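Local coordinates for mandelate racemase/muconate lactonizing enzyme family protein (Bradyrhizobium sp. ORS 278, PDB 3TOY) that belongs to the mandelate racemase/muconate lactonizing enzyme family of the enolase superfamily, pairing an N-terminal capping domain with a barrel domain that holds bound metal, at residues A81-I92 against L122-L130; F275-I283 against N306-I316. All blocks are in the same frame, centred on the assembly; numbering follows the deposited sequence.

Contact 1 of 2, residues A81-I92 against L122-L130; sequences ALKPLVHLVEDI and LVGMAVSGL. With NI (nickel (II) ion), chain G.
Ala81 opens the contact by laying its CB against Leu122, 4.1 Å from CD2, and one turn later the ring of Pro84 covers the other branch, its CB lying 4.0 Å from Leu122 CD1. The two methyls of Leu122 are thus divided between Ala81 and Pro84. Leu85 comes in along the flank of helix 122-130: its CB does not point at that helix, but with CG beside the backbone N (chi1 -79°) CD2 is carried to the backbone, 3.5 Å from Leu122 O, and to the CB of Met125. On the far side of the first helix, His87 NE2 binds nickel at 2.3 Å, together with waters and His87 of a second subunit. Leu88 lies across Leu122 at about a right angle, its CD1 touching Leu122 CB while CD2 meets CG2 of Val123. Val89 marks the closest passage of the two backbones, where the small Ala126 faces it with CA atoms 5.2 Å apart; its CG1 packs against Leu130 CD2. The Ala126 methyl is ringed by Leu88 CB, Val89 CG2 and Ile92 CD1, the last two both 3.9 Å from Ala126 CB. Ile92 closes the series with CG2 3.6 Å from Leu130 CD1. The axes of the short segments approach to 8.9 Å and cross at -54°. No hydrogen bond spans the two segments, and every touching residue is buried, so apolar packing holds this helix pair of the N-terminal domain together, while the outer side of helix 82-92 meets the second subunit through the shared nickel and through packing on its Leu80.

Contact 2 of 2, residues F275-I283 against N306-I316; sequences FPRGFAEAI and NVAGQADAASI. With P4C (O-acetaldehydyl-hexaethylene glycol), chain H.
Gln310 is the knob of this contact: its side chain sits in a hole formed by Pro276, Phe279, Ala280 and Ile283, and its amide faces the first turn of helix 275-283. The chain is extended beyond CG, which carries NE2 to 3.1 Å from Pro276 O. That bond is nearly straight at the hydrogen (179°) and lies in the Gln310 amide plane, but the donor stands 42° above the carbonyl plane. Pro276 O also accepts the helical bond from Ala280 N, and its bond to NE2 helps fix the rotation of the amide. OE1 fills the hole, 3.5 Å from Ala280 CB and 3.7 Å from Ile283 CD1; its closeness to Ala280 N is not a hydrogen bond. Beside this polar group, Val307 is inserted between Pro276 and Phe279. CG1 lies over the face of the Phe279 ring, 4.2 Å from its centroid, in a CH-pi contact, and CG2 touches Pro276 CA and Phe279 CB. Strand 290-291 adds Ile291 to this buried flank. Ile283 extends the tight part, its CG1 meeting Ile316 CD1.

The loose side is at Ala314, partly exposed, which offers its CB to Ile283 CG2 at 3.8 Å. A Schellman motif at Ser315 follows, with Ile316 N bonded back to Ala311 O. At the other end, the Asn306 backbone borders an O-acetaldehydyl-hexaethylene glycol molecule, and in the modelled conformer ND2 bonds Asp312 of a third subunit. The segments run nearly parallel, at 15°, as is usual for neighbouring helices around a (beta/alpha) barrel. One oriented amide within a mainly apolar seam probably helps fix the register near Pro276, while hydrophobic contact continues it to Ile283.

How the contacts relate
From the N terminus, contact 1 comes first: it pairs helices 82-95 and 122-142, closing a 29-residue loop that includes helix 103-113, all inside the N-terminal domain. Contact 2 follows in series, without nesting or crossing, and closes a loop of 22 residues through strand 290-291, joining helices 275-285 and 300-314 of the barrel domain. Their centres are 24 Å apart, yet they meet at one edge: Phe275 CZ packs 3.8 Å from Gly124 CA and also touches Val127 and Ser128. That seam joins the two domains directly. Both contacts reach the second subunit, and contact 2 additionally reaches the third and fourth.

Contact 1 of 2, residues A81-I92 against L122-L130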
loop_
_atom_site.group_PDB
_atom_site.type_symbol
_atom_site.label_atom_id
_atom_site.label_comp_id
_atom_site.label_asym_id
_atom_site.label_seq_id
_atom_site.Cartn_x
_atom_site.Cartn_y
_atom_site.Cartn_z
ATOM N N ALA A 81 -7.930 -32.105 -29.033
ATOM C CA ALA A 81 -6.689 -31.340 -29.148
ATOM C C ALA A 81 -5.585 -32.090 -29.928
ATOM O O ALA A 81 -4.554 -31.513 -30.273
ATOM C CB ALA A 81 -6.182 -30.953 -27.757
ATOM N N LEU A 82 -5.787 -33.378 -30.181
ATOM C CA LEU A 82 -4.710 -34.200 -30.767
ATOM C C LEU A 82 -4.300 -33.724 -32.147
ATOM O O LEU A 82 -3.133 -33.433 -32.390
ATOM C CB LEU A 82 -5.097 -35.680 -30.800
ATOM C CG LEU A 82 -5.230 -36.343 -29.433
ATOM C CD1 LEU A 82 -5.892 -37.720 -29.560
ATOM C CD2 LEU A 82 -3.872 -36.467 -28.756
ATOM N N LYS A 83 -5.253 -33.624 -33.059
ATOM C CA LYS A 83 -4.897 -33.263 -34.434
ATOM C C LYS A 83 -4.222 -31.897 -34.518
ATOM O O LYS A 83 -3.161 -31.768 -35.112
ATOM C CB LYS A 83 -6.124 -33.313 -35.342
ATOM C CG LYS A 83 -6.533 -34.733 -35.694
ATOM C CD LYS A 83 -7.748 -34.768 -36.606
ATOM C CE LYS A 83 -7.965 -36.170 -37.165
ATOM N NZ LYS A 83 -7.968 -37.204 -36.093
ATOM N N PRO A 84 -4.842 -30.871 -33.915
ATOM C CA PRO A 84 -4.241 -29.533 -33.869
ATOM C C PRO A 84 -2.800 -29.572 -33.321
ATOM O O PRO A 84 -1.896 -28.954 -33.911
ATOM C CB PRO A 84 -5.166 -28.765 -32.922
ATOM C CG PRO A 84 -6.446 -29.482 -32.937
ATOM C CD PRO A 84 -6.144 -30.929 -33.236
ATOM N N LEU A 85 -2.584 -30.302 -32.219
ATOM C CA LEU A 85 -1.249 -30.379 -31.591
ATOM C C LEU A 85 -0.244 -31.062 -32.515
ATOM O O LEU A 85 0.885 -30.612 -32.671
ATOM C CB LEU A 85 -1.297 -31.111 -30.248
ATOM C CG LEU A 85 -1.814 -30.253 -29.081
ATOM C CD1 LEU A 85 -2.044 -31.099 -27.834
ATOM C CD2 LEU A 85 -0.828 -29.132 -28.815
ATOM N N VAL A 86 -0.672 -32.142 -33.162
ATOM C CA VAL A 86 0.213 -32.825 -34.121
ATOM C C VAL A 86 0.658 -31.874 -35.231
ATOM O O VAL A 86 1.848 -31.794 -35.557
ATOM C CB VAL A 86 -0.483 -34.080 -34.714
ATOM C CG1 VAL A 86 0.295 -34.601 -35.937
ATOM C CG2 VAL A 86 -0.613 -35.155 -33.639
ATOM N N HIS A 87 -0.289 -31.155 -35.785
ATOM C CA HIS A 87 -0.033 -30.168 -36.800
ATOM C C HIS A 87 0.940 -29.107 -36.338
ATOM O O HIS A 87 1.873 -28.780 -37.018
ATOM C CB HIS A 87 -1.309 -29.419 -37.106
ATOM C CG HIS A 87 -2.078 -29.926 -38.280
ATOM N ND1 HIS A 87 -1.712 -29.666 -39.580
ATOM C CD2 HIS A 87 -3.247 -30.602 -38.350
ATOM C CE1 HIS A 87 -2.594 -30.209 -40.397
ATOM N NE2 HIS A 87 -3.542 -30.774 -39.677
ATOM N N LEU A 88 0.662 -28.539 -35.177
ATOM C CA LEU A 88 1.500 -27.457 -34.676
ATOM C C LEU A 88 2.937 -27.907 -34.468
ATOM O O LEU A 88 3.882 -27.220 -34.874
ATOM C CB LEU A 88 0.918 -26.903 -33.376
ATOM C CG LEU A 88 -0.307 -26.031 -33.644
ATOM C CD1 LEU A 88 -1.041 -25.826 -32.337
ATOM C CD2 LEU A 88 0.079 -24.680 -34.285
ATOM N N VAL A 89 3.113 -29.064 -33.839
ATOM C CA VAL A 89 4.447 -29.567 -33.582
ATOM C C VAL A 89 5.185 -29.794 -34.911
ATOM O O VAL A 89 6.349 -29.439 -35.058
ATOM C CB VAL A 89 4.413 -30.876 -32.792
ATOM C CG1 VAL A 89 5.807 -31.499 -32.763
ATOM C CG2 VAL A 89 3.899 -30.635 -31.355
ATOM N N GLU A 90 4.488 -30.382 -35.881
ATOM C CA GLU A 90 5.121 -30.699 -37.157
ATOM C C GLU A 90 5.407 -29.446 -37.952
ATOM O O GLU A 90 6.497 -29.309 -38.526
ATOM C CB GLU A 90 4.298 -31.742 -37.941
ATOM C CG GLU A 90 4.406 -33.108 -37.266
ATOM C CD GLU A 90 3.966 -34.292 -38.127
ATOM O OE1 GLU A 90 3.165 -34.097 -39.076
ATOM O OE2 GLU A 90 4.420 -35.426 -37.826
ATOM N N ASP A 91 4.459 -28.514 -37.945
ATOM C CA ASP A 91 4.627 -27.241 -38.631
ATOM C C ASP A 91 5.801 -26.455 -38.046
ATOM O O ASP A 91 6.659 -25.971 -38.784
ATOM C CB ASP A 91 3.344 -26.411 -38.547
ATOM C CG ASP A 91 2.396 -26.686 -39.698
ATOM O OD1 ASP A 91 2.544 -27.740 -40.353
ATOM O OD2 ASP A 91 1.504 -25.849 -39.948
ATOM N N ILE A 92 5.837 -26.328 -36.720
ATOM C CA ILE A 92 6.923 -25.594 -36.062
ATOM C C ILE A 92 8.231 -26.326 -36.276
ATOM O O ILE A 92 9.248 -25.721 -36.614
ATOM C CB ILE A 92 6.650 -25.444 -34.547
ATOM C CG1 ILE A 92 5.338 -24.693 -34.339
ATOM C CG2 ILE A 92 7.830 -24.761 -33.856
ATOM C CD1 ILE A 92 4.866 -24.655 -32.888
ATOM N N LEU A 122 -2.652 -24.118 -27.135
ATOM C CA LEU A 122 -2.082 -25.254 -27.888
ATOM C C LEU A 122 -0.681 -24.973 -28.421
ATOM O O LEU A 122 0.188 -25.857 -28.384
ATOM C CB LEU A 122 -3.040 -25.698 -29.009
ATOM C CG LEU A 122 -4.439 -26.103 -28.537
ATOM C CD1 LEU A 122 -5.350 -26.443 -29.730
ATOM C CD2 LEU A 122 -4.436 -27.277 -27.545
ATOM N N VAL A 123 -0.450 -23.755 -28.924
ATOM C CA VAL A 123 0.857 -23.387 -29.437
ATOM C C VAL A 123 1.908 -23.534 -28.350
ATOM O O VAL A 123 2.994 -24.067 -28.586
ATOM C CB VAL A 123 0.845 -21.935 -30.005
ATOM C CG1 VAL A 123 2.250 -21.397 -30.192
ATOM C CG2 VAL A 123 0.010 -21.873 -31.302
ATOM N N GLY A 124 1.584 -23.064 -27.145
ATOM C CA GLY A 124 2.514 -23.187 -26.027
ATOM C C GLY A 124 2.857 -24.628 -25.662
ATOM O O GLY A 124 3.988 -24.923 -25.267
ATOM N N MET A 125 1.875 -25.520 -25.764
ATOM C CA MET A 125 2.112 -26.936 -25.466
ATOM C C MET A 125 3.048 -27.563 -26.494
ATOM O O MET A 125 3.942 -28.344 -26.140
ATOM C CB MET A 125 0.805 -27.700 -25.427
ATOM C CG MET A 125 -0.179 -27.195 -24.355
ATOM S SD MET A 125 -1.824 -27.866 -24.514
ATOM C CE MET A 125 -1.635 -29.474 -23.759
ATOM N N ALA A 126 2.828 -27.214 -27.765
ATOM C CA ALA A 126 3.749 -27.599 -28.853
ATOM C C ALA A 126 5.160 -27.140 -28.568
ATOM O O ALA A 126 6.098 -27.924 -28.615
ATOM C CB ALA A 126 3.276 -27.016 -30.164
ATOM N N VAL A 127 5.305 -25.845 -28.288
ATOM C CA VAL A 127 6.592 -25.240 -27.954
ATOM C C VAL A 127 7.288 -25.930 -26.769
ATOM O O VAL A 127 8.494 -26.220 -26.817
ATOM C CB VAL A 127 6.413 -23.713 -27.677
ATOM C CG1 VAL A 127 7.669 -23.121 -27.051
ATOM C CG2 VAL A 127 6.062 -22.993 -28.976
ATOM N N SER A 128 6.526 -26.206 -25.718
ATOM C CA SER A 128 7.119 -26.800 -24.516
ATOM C C SER A 128 7.480 -28.248 -24.819
ATOM O O SER A 128 8.471 -28.752 -24.321
ATOM C CB SER A 128 6.139 -26.750 -23.347
ATOM O OG SER A 128 5.774 -25.382 -23.076
ATOM N N GLY A 129 6.654 -28.899 -25.640
ATOM C CA GLY A 129 6.906 -30.299 -26.010
ATOM C C GLY A 129 8.216 -30.398 -26.774
ATOM O O GLY A 129 9.009 -31.305 -26.521
ATOM N N LEU A 130 8.436 -29.466 -27.697
ATOM C CA LEU A 130 9.681 -29.403 -28.461
ATOM C C LEU A 130 10.869 -29.175 -27.552
ATOM O O LEU A 130 11.897 -29.846 -27.654
ATOM C CB LEU A 130 9.617 -28.327 -29.563
ATOM C CG LEU A 130 8.691 -28.683 -30.736
ATOM C CD1 LEU A 130 8.295 -27.503 -31.595
ATOM C CD2 LEU A 130 9.335 -29.806 -31.597
HETATM NI NI NI G . -5.667 -31.562 -40.149
HETATM O O HOH W 1 -6.378 -33.013 -41.548
HETATM O O HOH W 2 -6.020 -30.059 -41.505
HETATM O O HOH W 3 -5.363 -33.354 -39.003
HETATM O O HOH W 4 -5.422 -32.724 -41.911
#

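Contact 2 of 2, residues F275-I283 against N306-I316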
loop_
_atom_site.group_PDB
_atom_site.type_symbol
_atom_site.label_atom_id
_atom_site.label_comp_id
_atom_site.label_asym_id
_atom_site.label_seq_id
_atom_site.Cartn_x
_atom_site.Cartn_y
_atom_site.Cartn_z
ATOM N N PHE A 275 4.082 -20.235 -19.193
ATOM C CA PHE A 275 5.451 -19.736 -19.343
ATOM C C PHE A 275 5.963 -18.970 -18.129
ATOM O O PHE A 275 5.203 -18.727 -17.186
ATOM C CB PHE A 275 5.595 -18.898 -20.617
ATOM C CG PHE A 275 5.490 -19.730 -21.866
ATOM C CD1 PHE A 275 6.588 -20.424 -22.331
ATOM C CD2 PHE A 275 4.270 -19.848 -22.524
ATOM C CE1 PHE A 275 6.496 -21.227 -23.484
ATOM C CE2 PHE A 275 4.150 -20.639 -23.658
ATOM C CZ PHE A 275 5.268 -21.328 -24.132
ATOM N N PRO A 276 7.261 -18.635 -18.138
ATOM C CA PRO A 276 7.777 -17.950 -16.950
ATOM C C PRO A 276 7.008 -16.671 -16.641
ATOM O O PRO A 276 6.803 -16.345 -15.453
ATOM C CB PRO A 276 9.233 -17.665 -17.323
ATOM C CG PRO A 276 9.605 -18.951 -18.128
ATOM C CD PRO A 276 8.357 -19.176 -18.982
ATOM N N ARG A 277 6.553 -15.958 -17.664
ATOM C CA ARG A 277 5.821 -14.694 -17.378
ATOM C C ARG A 277 4.507 -14.946 -16.677
ATOM O O ARG A 277 4.110 -14.170 -15.805
ATOM C CB ARG A 277 5.594 -13.847 -18.632
ATOM C CG ARG A 277 4.784 -12.523 -18.364
ATOM C CD ARG A 277 5.583 -11.567 -17.466
ATOM N NE ARG A 277 6.875 -11.275 -18.070
ATOM C CZ ARG A 277 7.969 -10.903 -17.398
ATOM N NH1 ARG A 277 7.918 -10.717 -16.088
ATOM N NH2 ARG A 277 9.107 -10.692 -18.046
ATOM N N GLY A 278 3.814 -16.019 -17.054
ATOM C CA GLY A 278 2.549 -16.376 -16.406
ATOM C C GLY A 278 2.757 -16.613 -14.921
ATOM O O GLY A 278 1.920 -16.232 -14.097
ATOM N N PHE A 279 3.874 -17.251 -14.578
ATOM C CA PHE A 279 4.217 -17.433 -13.171
ATOM C C PHE A 279 4.604 -16.126 -12.503
ATOM O O PHE A 279 4.212 -15.896 -11.349
ATOM C CB PHE A 279 5.294 -18.510 -13.005
ATOM C CG PHE A 279 4.706 -19.872 -13.083
ATOM C CD1 PHE A 279 4.247 -20.480 -11.940
ATOM C CD2 PHE A 279 4.463 -20.475 -14.326
ATOM C CE1 PHE A 279 3.608 -21.707 -11.995
ATOM C CE2 PHE A 279 3.824 -21.724 -14.392
ATOM C CZ PHE A 279 3.389 -22.337 -13.232
ATOM N N ALA A 280 5.366 -15.286 -13.201
ATOM C CA ALA A 280 5.757 -13.986 -12.607
ATOM C C ALA A 280 4.533 -13.141 -12.231
ATOM O O ALA A 280 4.494 -12.551 -11.137
ATOM C CB ALA A 280 6.709 -13.174 -13.527
ATOM N N GLU A 281 3.543 -13.068 -13.111
ATOM C CA GLU A 281 2.300 -12.344 -12.767
ATOM C C GLU A 281 1.497 -12.983 -11.624
ATOM O O GLU A 281 0.949 -12.269 -10.741
ATOM C CB GLU A 281 1.397 -12.136 -13.991
ATOM C CG GLU A 281 2.042 -11.308 -15.140
ATOM C CD GLU A 281 2.524 -9.906 -14.718
ATOM O OE1 GLU A 281 2.080 -9.365 -13.674
ATOM O OE2 GLU A 281 3.368 -9.336 -15.439
ATOM N N ALA A 282 1.394 -14.306 -11.624
ATOM C CA ALA A 282 0.730 -15.000 -10.509
ATOM C C ALA A 282 1.399 -14.730 -9.170
ATOM O O ALA A 282 0.727 -14.517 -8.165
ATOM C CB ALA A 282 0.650 -16.521 -10.767
ATOM N N ILE A 283 2.718 -14.728 -9.161
ATOM C CA ILE A 283 3.488 -14.502 -7.928
ATOM C C ILE A 283 3.349 -13.049 -7.506
ATOM O O ILE A 283 3.223 -12.746 -6.305
ATOM C CB ILE A 283 4.967 -14.901 -8.117
ATOM C CG1 ILE A 283 5.056 -16.437 -8.230
ATOM C CG2 ILE A 283 5.830 -14.396 -6.977
ATOM C CD1 ILE A 283 6.443 -16.996 -8.683
ATOM N N ASN A 306 13.676 -21.267 -15.245
ATOM C CA ASN A 306 13.413 -19.853 -14.966
ATOM C C ASN A 306 12.477 -19.754 -13.758
ATOM O O ASN A 306 12.747 -19.026 -12.789
ATOM C CB ASN A 306 12.732 -19.219 -16.188
ATOM C CG ASN A 306 12.541 -17.693 -16.083
ATOM O OD1 ASN A 306 11.967 -17.138 -15.115
ATOM N ND2 ASN A 306 12.974 -17.003 -17.146
ATOM N N VAL A 307 11.361 -20.479 -13.838
ATOM C CA VAL A 307 10.364 -20.472 -12.746
ATOM C C VAL A 307 10.947 -21.002 -11.416
ATOM O O VAL A 307 10.567 -20.554 -10.347
ATOM C CB VAL A 307 9.055 -21.235 -13.150
ATOM C CG1 VAL A 307 8.080 -21.359 -11.949
ATOM C CG2 VAL A 307 8.347 -20.491 -14.293
ATOM N N ALA A 308 11.901 -21.921 -11.465
ATOM C CA ALA A 308 12.510 -22.417 -10.246
ATOM C C ALA A 308 13.220 -21.262 -9.517
ATOM O O ALA A 308 13.216 -21.222 -8.292
ATOM C CB ALA A 308 13.512 -23.529 -10.551
ATOM N N GLY A 309 13.828 -20.352 -10.280
ATOM C CA GLY A 309 14.530 -19.186 -9.681
ATOM C C GLY A 309 13.512 -18.241 -9.037
ATOM O O GLY A 309 13.724 -17.732 -7.928
ATOM N N GLN A 310 12.406 -18.017 -9.725
ATOM C CA GLN A 310 11.325 -17.185 -9.209
ATOM C C GLN A 310 10.764 -17.781 -7.929
ATOM O O GLN A 310 10.515 -17.067 -6.966
ATOM C CB GLN A 310 10.174 -17.104 -10.209
ATOM C CG GLN A 310 10.477 -16.376 -11.522
ATOM C CD GLN A 310 9.222 -16.250 -12.352
ATOM O OE1 GLN A 310 8.167 -15.918 -11.826
ATOM N NE2 GLN A 310 9.318 -16.540 -13.658
ATOM N N ALA A 311 10.539 -19.095 -7.920
ATOM C CA ALA A 311 9.961 -19.739 -6.727
ATOM C C ALA A 311 10.888 -19.671 -5.524
ATOM O O ALA A 311 10.436 -19.479 -4.382
ATOM C CB ALA A 311 9.534 -21.201 -7.034
ATOM N N ASP A 312 12.184 -19.827 -5.766
ATOM C CA ASP A 312 13.156 -19.667 -4.703
ATOM C C ASP A 312 13.057 -18.245 -4.154
ATOM O O ASP A 312 12.983 -18.050 -2.939
ATOM C CB ASP A 312 14.567 -19.944 -5.227
ATOM C CG ASP A 312 15.623 -19.842 -4.147
ATOM O OD1 ASP A 312 15.361 -20.291 -3.020
ATOM O OD2 ASP A 312 16.707 -19.296 -4.437
ATOM N N ALA A 313 13.028 -17.244 -5.032
ATOM C CA ALA A 313 12.971 -15.864 -4.547
ATOM C C ALA A 313 11.691 -15.581 -3.742
ATOM O O ALA A 313 11.719 -14.834 -2.765
ATOM C CB ALA A 313 13.060 -14.881 -5.705
ATOM N N ALA A 314 10.578 -16.163 -4.161
ATOM C CA ALA A 314 9.289 -15.936 -3.503
ATOM C C ALA A 314 9.060 -16.854 -2.308
ATOM O O ALA A 314 8.017 -16.735 -1.649
ATOM C CB ALA A 314 8.153 -16.119 -4.487
ATOM N N SER A 315 9.988 -17.780 -2.065
ATOM C CA SER A 315 9.866 -18.840 -1.038
ATOM C C SER A 315 8.591 -19.680 -1.210
ATOM O O SER A 315 7.792 -19.833 -0.285
ATOM C CB SER A 315 9.971 -18.280 0.392
ATOM O OG SER A 315 11.170 -17.527 0.519
ATOM N N ILE A 316 8.395 -20.178 -2.428
ATOM C CA ILE A 316 7.206 -20.939 -2.785
ATOM C C ILE A 316 7.620 -22.375 -3.094
ATOM O O ILE A 316 8.342 -22.635 -4.072
ATOM C CB ILE A 316 6.491 -20.328 -4.001
ATOM C CG1 ILE A 316 5.917 -18.958 -3.611
ATOM C CG2 ILE A 316 5.341 -21.254 -4.494
ATOM C CD1 ILE A 316 5.205 -18.258 -4.749
HETATM O O1 P4C H . 17.507 -21.768 -11.510
HETATM C C2 P4C H . 17.226 -23.137 -11.840
HETATM C C3 P4C H . 18.375 -24.052 -11.424
HETATM O O4 P4C H . 19.335 -24.165 -12.480
HETATM C C5 P4C H . 19.925 -25.475 -12.538
HETATM C C6 P4C H . 21.056 -25.548 -13.563
HETATM O O7 P4C H . 20.529 -25.577 -14.889
HETATM C C8 P4C H . 21.444 -25.205 -15.925
HETATM C C9 P4C H . 20.636 -24.930 -17.193
HETATM O O10 P4C H . 20.651 -23.528 -17.488
HETATM C C11 P4C H . 19.583 -23.113 -18.339
HETATM C C12 P4C H . 19.528 -21.586 -18.367
HETATM O O13 P4C H . 18.944 -21.067 -17.165
HETATM C C14 P4C H . 18.613 -19.680 -17.297
HETATM C C15 P4C H . 18.238 -19.107 -15.931
HETATM O O16 P4C H . 16.843 -19.303 -15.686
#